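Side-chain contacts in putative methylthioribose-1-phosphate isomerase (Pyrococcus horikoshii OT3, PDB 6A34), which probably interconverts 5-methylthioribose 1-phosphate and 5-methylthioribulose 1-phosphate, the aldose-ketose isomerisation step of methionine salvage: residues Phe68-Tyr73 against Glu94-Thr99; Lys115-His120 against Arg130-Glu135. One frame throughout, in Å; residues are numbered along the deposited sequence.

Interaction 1. Residues Phe68-Tyr73 against Glu94-Thr99; sequences FGLALY and EILKNT
The backbones come nearest at G69 and L96, whose CA atoms are 7.5 Å apart, where helix 59-76 passes the last turns of helix 82-97 running roughly the other way. L96 carries most of the contact. Its CG lies anti to the carbonyl carbon (chi1 -69°), and CD1 reaches the surface of the other helix. CD1 of L96 rests on the G69 backbone, 3.9 Å from C of G69. G69 has no side chain, so the methyl sits directly on its backbone. CD1 of L96 meets CD2 of L70 at 3.8 Å. The two leucine side chains lie alongside each other, pointing in opposite senses. These two helices follow each other in the chain and form an antiparallel helical hairpin. Its interior is apolar, and L70 also leans on F89 and A92 of helix 82-97 and on L110 and I113 of helix 104-119. Helix 82-97 ends just beyond L96. N98 is the first residue to leave helical geometry. The hydroxyl of T99 turns back, and OG1 donates to the O atom of L96 at 2.8 Å, tilted 29° from the carbonyl plane. The T99 side chain touches A48 and I51 of helix 44-52.

Interaction 2. Residues Lys115-His120 against Arg130-Glu135; sequences KLVEEH and RLIVQE
L116 lays its CD2 methyl along the bent side chain of E135. CD2 of L116 is 3.7 Å from OE1 of E135, and it also touches CB, CG and CD of the same residue, so one methyl touches both the aliphatic stem and the carboxylate. L116 reaches this place because CG is anti to the backbone N (chi1 -177°). CD2 of L116 is also 3.8 Å from the O atom of L131 and near the CB of that residue. The chain of E135 folds at its second torsion (chi2 54°). Its other oxygen, OE2, forms a salt bridge with NE of R112, one turn before L116, which ties the buried carboxylate to helix 104-119. On the inner side, CG2 of V117 presses on CG1 of I132 at 3.5 Å. This is tighter than a usual carbon contact. CD1 of I132 is 3.8 Å from CG2 of V117. Both side chains also pack on F89 of helix 82-97, so this flank of the pair is apolar and buried. At the far end, CD1 of L131 approaches the imidazole of H120 obliquely, 3.5 Å from ND1 of H120, and the two side chains cross at about a right angle. ND1 is hydrogen-bonded to OD2 of D123, which steadies the ring just past the end of helix 104-119. On the outer surface, K115 and E119 form a salt bridge along their own helix, with a weak hydrogen bond. The axes of 115-119 and 130-135 come within 10.0 Å, with 156° between their N-to-C directions, nearly antiparallel. V117 and I132 mark the closest CA pair. The arrangement is that of an antiparallel helical hairpin, here closed by the short connection between helix 104-119 and helix 125-157.

Interaction 1 comes first along the chain and is complete before interaction 2 begins. Their centres are about 14 Å apart. Together they use four helices: 59-76 and 82-97 in interaction 1, 104-119 and 125-157 in interaction 2. The two hairpins touch directly, with CG2 of I132 packing 3.6 Å from the O atom of L70 and V133 lying against A71. F89 of helix 82-97 meets L70, V117 and I132, so one aromatic side chain joins both. The four helices pack as one helical bundle, which comes before the strands of the seven-stranded sheet in the chain. Interaction 1 lies nearer the predicted substrate residue R100, its L96 side chain being about 10 Å from the arginine's.

Interaction 1. Residues Phe68-Tyr73 against Glu94-Thr99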
# COMPACT_ATOMS: atom_id res chain seq x y z
N PHE A 68 34.33 5.85 -8.72
CA PHE A 68 35.36 5.02 -8.09
C PHE A 68 35.79 3.86 -8.99
O PHE A 68 36.81 3.28 -8.74
CB PHE A 68 34.88 4.49 -6.74
CG PHE A 68 34.88 5.54 -5.67
CD1 PHE A 68 35.90 6.47 -5.59
CD2 PHE A 68 33.87 5.60 -4.73
CE1 PHE A 68 35.92 7.42 -4.59
CE2 PHE A 68 33.88 6.57 -3.75
CZ PHE A 68 34.89 7.48 -3.69
N GLY A 69 34.97 3.52 -9.99
CA GLY A 69 35.35 2.54 -11.01
C GLY A 69 36.48 3.05 -11.89
O GLY A 69 37.33 2.27 -12.32
N LEU A 70 36.48 4.36 -12.17
CA LEU A 70 37.58 4.98 -12.90
C LEU A 70 38.82 5.15 -12.01
O LEU A 70 39.92 5.01 -12.49
CB LEU A 70 37.10 6.32 -13.46
CG LEU A 70 35.99 6.18 -14.51
CD1 LEU A 70 35.47 7.53 -14.91
CD2 LEU A 70 36.51 5.42 -15.73
N ALA A 71 38.63 5.50 -10.74
CA ALA A 71 39.72 5.56 -9.77
C ALA A 71 40.41 4.19 -9.74
O ALA A 71 41.63 4.11 -9.87
CB ALA A 71 39.20 5.94 -8.41
N LEU A 72 39.60 3.14 -9.61
CA LEU A 72 40.09 1.77 -9.60
C LEU A 72 40.89 1.52 -10.89
O LEU A 72 42.01 1.01 -10.84
CB LEU A 72 38.94 0.78 -9.45
CG LEU A 72 39.35 -0.69 -9.45
CD1 LEU A 72 40.04 -1.06 -8.15
CD2 LEU A 72 38.16 -1.60 -9.65
N TYR A 73 40.34 1.93 -12.03
CA TYR A 73 41.03 1.78 -13.28
C TYR A 73 42.40 2.46 -13.20
O TYR A 73 43.40 1.89 -13.64
CB TYR A 73 40.24 2.34 -14.46
CG TYR A 73 41.10 2.35 -15.69
CD1 TYR A 73 41.41 1.16 -16.35
CD2 TYR A 73 41.68 3.52 -16.13
CE1 TYR A 73 42.29 1.15 -17.43
CE2 TYR A 73 42.56 3.53 -17.21
CZ TYR A 73 42.86 2.34 -17.86
OH TYR A 73 43.71 2.39 -18.91
N GLU A 94 33.33 3.87 -20.95
CA GLU A 94 32.25 3.29 -21.74
C GLU A 94 31.59 2.11 -21.03
O GLU A 94 30.37 2.00 -21.03
CB GLU A 94 32.74 2.83 -23.12
CG GLU A 94 32.95 3.97 -24.09
CD GLU A 94 31.67 4.71 -24.46
OE1 GLU A 94 31.67 5.96 -24.39
OE2 GLU A 94 30.67 4.03 -24.83
N ILE A 95 32.39 1.21 -20.46
CA ILE A 95 31.84 0.08 -19.73
C ILE A 95 30.92 0.58 -18.61
O ILE A 95 29.83 0.05 -18.38
CB ILE A 95 32.98 -0.82 -19.22
CG1 ILE A 95 33.63 -1.58 -20.38
CG2 ILE A 95 32.50 -1.76 -18.13
CD1 ILE A 95 34.81 -2.49 -19.99
N LEU A 96 31.32 1.64 -17.92
CA LEU A 96 30.61 2.10 -16.75
C LEU A 96 29.39 2.95 -17.17
O LEU A 96 28.34 2.97 -16.47
CB LEU A 96 31.59 2.88 -15.87
CG LEU A 96 32.66 2.01 -15.21
CD1 LEU A 96 33.84 2.84 -14.74
CD2 LEU A 96 32.05 1.23 -14.06
N LYS A 97 29.52 3.64 -18.31
CA LYS A 97 28.46 4.48 -18.86
C LYS A 97 27.22 3.61 -19.17
O LYS A 97 26.10 4.01 -18.85
CB LYS A 97 28.96 5.20 -20.11
CG LYS A 97 28.09 6.36 -20.58
CD LYS A 97 28.49 6.88 -21.93
CE LYS A 97 27.94 8.27 -22.19
NZ LYS A 97 28.75 9.00 -23.19
N ASN A 98 27.46 2.42 -19.73
CA ASN A 98 26.42 1.54 -20.31
C ASN A 98 25.98 0.48 -19.29
O ASN A 98 25.87 -0.70 -19.60
CB ASN A 98 26.93 0.90 -21.61
CG ASN A 98 27.49 1.92 -22.58
OD1 ASN A 98 28.59 1.75 -23.11
ND2 ASN A 98 26.77 3.01 -22.81
N THR A 99 25.76 0.90 -18.05
CA THR A 99 25.20 0.01 -17.03
C THR A 99 23.71 0.32 -16.91
O THR A 99 22.86 -0.54 -17.15
CB THR A 99 25.97 0.14 -15.71
OG1 THR A 99 26.18 1.52 -15.45
CG2 THR A 99 27.29 -0.61 -15.72

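Interaction 2. Residues Lys115-His120 against Arg130-Glu135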
# COMPACT_ATOMS: atom_id res chain seq x y z
N LYS A 115 36.04 14.67 -18.50
CA LYS A 115 36.31 16.04 -18.92
C LYS A 115 37.58 16.55 -18.23
O LYS A 115 38.38 17.24 -18.84
CB LYS A 115 35.15 16.99 -18.58
CG LYS A 115 34.93 18.17 -19.54
CD LYS A 115 36.12 18.48 -20.45
CE LYS A 115 35.81 19.39 -21.62
NZ LYS A 115 36.30 20.77 -21.37
N LEU A 116 37.76 16.24 -16.95
CA LEU A 116 39.00 16.63 -16.21
C LEU A 116 40.25 16.00 -16.86
O LEU A 116 41.26 16.65 -16.98
CB LEU A 116 38.86 16.17 -14.75
CG LEU A 116 40.01 16.54 -13.83
CD1 LEU A 116 39.95 18.02 -13.48
CD2 LEU A 116 39.98 15.69 -12.57
N VAL A 117 40.14 14.75 -17.31
CA VAL A 117 41.26 13.99 -17.88
C VAL A 117 41.66 14.56 -19.25
O VAL A 117 42.85 14.70 -19.50
CB VAL A 117 40.90 12.51 -17.99
CG1 VAL A 117 41.88 11.76 -18.87
CG2 VAL A 117 40.78 11.86 -16.63
N GLU A 118 40.67 14.87 -20.12
CA GLU A 118 40.87 15.55 -21.44
C GLU A 118 41.53 16.94 -21.30
O GLU A 118 42.36 17.36 -22.12
CB GLU A 118 39.52 15.69 -22.14
CG GLU A 118 38.89 14.35 -22.52
CD GLU A 118 37.57 14.42 -23.28
OE1 GLU A 118 36.87 15.46 -23.20
OE2 GLU A 118 37.25 13.42 -23.97
N GLU A 119 41.16 17.66 -20.25
CA GLU A 119 41.70 18.95 -19.91
C GLU A 119 43.16 18.83 -19.44
O GLU A 119 43.94 19.78 -19.48
CB GLU A 119 40.82 19.54 -18.81
CG GLU A 119 40.98 21.03 -18.61
CD GLU A 119 39.88 21.84 -19.27
OE1 GLU A 119 38.69 21.45 -19.13
OE2 GLU A 119 40.22 22.86 -19.92
N HIS A 120 43.53 17.66 -18.91
CA HIS A 120 44.83 17.46 -18.30
C HIS A 120 45.61 16.38 -19.06
O HIS A 120 46.56 15.83 -18.54
CB HIS A 120 44.64 17.16 -16.81
CG HIS A 120 44.27 18.35 -15.99
ND1 HIS A 120 45.18 19.01 -15.21
CD2 HIS A 120 43.10 19.00 -15.84
CE1 HIS A 120 44.59 20.02 -14.61
NE2 HIS A 120 43.31 20.04 -14.99
N ARG A 130 46.52 10.72 -10.43
CA ARG A 130 46.27 11.36 -9.14
C ARG A 130 44.93 12.11 -9.20
O ARG A 130 44.16 12.08 -8.24
CB ARG A 130 47.36 12.36 -8.75
CG ARG A 130 47.30 12.81 -7.29
CD ARG A 130 48.26 13.95 -6.94
NE ARG A 130 47.95 15.16 -7.69
CZ ARG A 130 46.91 15.96 -7.46
NH1 ARG A 130 46.14 15.77 -6.40
NH2 ARG A 130 46.67 16.96 -8.29
N LEU A 131 44.71 12.82 -10.31
CA LEU A 131 43.58 13.67 -10.52
C LEU A 131 42.28 12.86 -10.57
O LEU A 131 41.28 13.26 -9.96
CB LEU A 131 43.78 14.44 -11.83
CG LEU A 131 44.68 15.67 -11.72
CD1 LEU A 131 45.04 16.16 -13.11
CD2 LEU A 131 44.02 16.77 -10.91
N ILE A 132 42.30 11.73 -11.28
CA ILE A 132 41.14 10.88 -11.41
C ILE A 132 40.70 10.41 -10.03
O ILE A 132 39.53 10.44 -9.73
CB ILE A 132 41.45 9.66 -12.29
CG1 ILE A 132 41.61 10.05 -13.76
CG2 ILE A 132 40.40 8.57 -12.10
CD1 ILE A 132 42.25 8.96 -14.58
N VAL A 133 41.66 9.91 -9.23
CA VAL A 133 41.35 9.34 -7.95
C VAL A 133 40.77 10.45 -7.06
O VAL A 133 39.75 10.25 -6.35
CB VAL A 133 42.57 8.64 -7.31
CG1 VAL A 133 42.31 8.27 -5.85
CG2 VAL A 133 43.02 7.43 -8.11
N GLN A 134 41.42 11.62 -7.12
CA GLN A 134 41.05 12.73 -6.30
C GLN A 134 39.60 13.15 -6.63
O GLN A 134 38.82 13.41 -5.73
CB GLN A 134 42.02 13.90 -6.50
CG GLN A 134 41.60 15.17 -5.76
CD GLN A 134 42.62 16.27 -5.87
OE1 GLN A 134 43.44 16.49 -4.98
NE2 GLN A 134 42.58 16.99 -6.98
N GLU A 135 39.29 13.25 -7.92
CA GLU A 135 37.99 13.58 -8.42
C GLU A 135 36.92 12.60 -7.91
O GLU A 135 35.85 13.05 -7.53
CB GLU A 135 37.97 13.62 -9.94
CG GLU A 135 36.99 14.65 -10.50
CD GLU A 135 37.16 16.08 -9.99
OE1 GLU A 135 38.19 16.37 -9.35
OE2 GLU A 135 36.24 16.91 -10.25